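Local coordinates for protein TudS (Uncultured bacterium, PDB 6Z96) that removes sulfur from thiouracil with the help of a [4Fe-4S] cluster, probably through a [4Fe-5S] intermediate and without net redox change, at residues Val64-Glu67 with Asp71-Ala74. Residues are numbered along the deposited sequence; the frame is centred on the assembly and turned at random.
Sequences VVTE and DVTA
Val64 is held at both ends of its backbone by the chain that returns toward the helix. Val64 O accepts from Val72 N at 2.9 Å, and Val64 N donates to Thr73 OG1, also at 2.9 Å. Val65 and Asp71 form a single beta bridge beside these bonds.

Asp71 ties the turn together. Its CB carries CG anti to the backbone N (chi1 -164°), which sends the carboxylate along the chain toward Thr73. Asp71 CG lies 3.9 Å from Val64 O. Asp71 OD1 accepts twice, from Thr73 OG1 at 2.6 Å on its syn side and from Thr73 N at 3.0 Å on its anti side. Both donors come from the same face of the carboxylate. The bond from Thr73 N makes an Asx turn. Thr73 OG1 donates to Asp71 OD1 and accepts from Val64 N, which together fix the hydroxyl's rotation. Asp71 OD2 lies near Val65 CG1 and is hydrogen-bonded to His63 ND1.

Val72 CG2 packs on Val64 CG1 at 3.9 Å, the side chains crossing at about a right angle. The same methyl, Val72 CG2, also lies 3.5 Å from Val64 O.

The contact joins strand 63-66, hairpin partner of strand 57-60, to the start of helix 73-90, with Val72 at the N-cap position. Lys124 of helix 124-131 touches Val64 and Thr73.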
loop_
_atom_site.group_PDB
_atom_site.type_symbol
_atom_site.label_atom_id
_atom_site.label_comp_id
_atom_site.label_asym_id
_atom_site.label_seq_id
_atom_site.Cartn_x
_atom_site.Cartn_y
_atom_site.Cartn_z
ATOM N N VAL A 64 -11.061 11.323 -3.066
ATOM C CA VAL A 64 -11.207 10.267 -2.055
ATOM C C VAL A 64 -12.071 10.910 -0.983
ATOM O O VAL A 64 -11.787 12.041 -0.548
ATOM C CB VAL A 64 -9.887 9.770 -1.456
ATOM C CG1 VAL A 64 -10.175 8.581 -0.520
ATOM C CG2 VAL A 64 -8.912 9.352 -2.570
ATOM N N VAL A 65 -13.202 10.266 -0.675
ATOM C CA VAL A 65 -14.145 10.865 0.264
ATOM C C VAL A 65 -14.610 9.853 1.303
ATOM O O VAL A 65 -14.558 8.640 1.071
ATOM C CB VAL A 65 -15.387 11.427 -0.483
ATOM C CG1 VAL A 65 -14.992 12.425 -1.560
ATOM C CG2 VAL A 65 -16.232 10.294 -1.067
ATOM N N THR A 66 -15.117 10.368 2.420
ATOM C CA THR A 66 -15.742 9.498 3.414
ATOM C C THR A 66 -17.266 9.418 3.090
ATOM O O THR A 66 -17.764 10.173 2.251
ATOM C CB THR A 66 -15.509 10.039 4.817
ATOM O OG1 THR A 66 -16.250 11.250 5.000
ATOM C CG2 THR A 66 -14.041 10.227 5.127
ATOM N N GLU A 67 -18.013 8.519 3.787
ATOM C CA GLU A 67 -19.454 8.391 3.526
ATOM C C GLU A 67 -20.220 9.678 3.820
ATOM O O GLU A 67 -21.227 9.960 3.163
ATOM C CB GLU A 67 -20.045 7.231 4.329
ATOM C CG GLU A 67 -21.400 6.802 3.798
ATOM C CD GLU A 67 -22.005 5.593 4.478
ATOM O OE1 GLU A 67 -21.297 4.933 5.272
ATOM O OE2 GLU A 67 -23.192 5.301 4.207
ATOM N N ASP A 71 -13.908 15.416 2.107
ATOM C CA ASP A 71 -12.922 15.131 1.069
ATOM C C ASP A 71 -11.556 14.994 1.717
ATOM O O ASP A 71 -11.049 15.937 2.320
ATOM C CB ASP A 71 -12.945 16.245 0.010
ATOM C CG ASP A 71 -12.252 15.810 -1.257
ATOM O OD1 ASP A 71 -11.031 15.571 -1.204
ATOM O OD2 ASP A 71 -12.937 15.698 -2.309
ATOM N N VAL A 72 -10.971 13.795 1.601
ATOM C CA VAL A 72 -9.664 13.492 2.173
ATOM C C VAL A 72 -8.610 13.283 1.099
ATOM O O VAL A 72 -7.547 12.735 1.382
ATOM C CB VAL A 72 -9.742 12.295 3.152
ATOM C CG1 VAL A 72 -10.520 12.705 4.413
ATOM C CG2 VAL A 72 -10.381 11.067 2.514
ATOM N N THR A 73 -8.851 13.768 -0.128
ATOM C CA THR A 73 -7.904 13.553 -1.224
ATOM C C THR A 73 -6.559 14.182 -0.895
ATOM O O THR A 73 -5.529 13.615 -1.230
ATOM C CB THR A 73 -8.405 14.183 -2.534
ATOM O OG1 THR A 73 -9.802 13.899 -2.720
ATOM C CG2 THR A 73 -7.640 13.656 -3.737
ATOM N N ALA A 74 -6.546 15.347 -0.216
ATOM C CA ALA A 74 -5.268 15.997 0.092
ATOM C C ALA A 74 -4.317 15.072 0.876
ATOM O O ALA A 74 -3.123 14.979 0.574
ATOM C CB ALA A 74 -5.502 17.286 0.868
#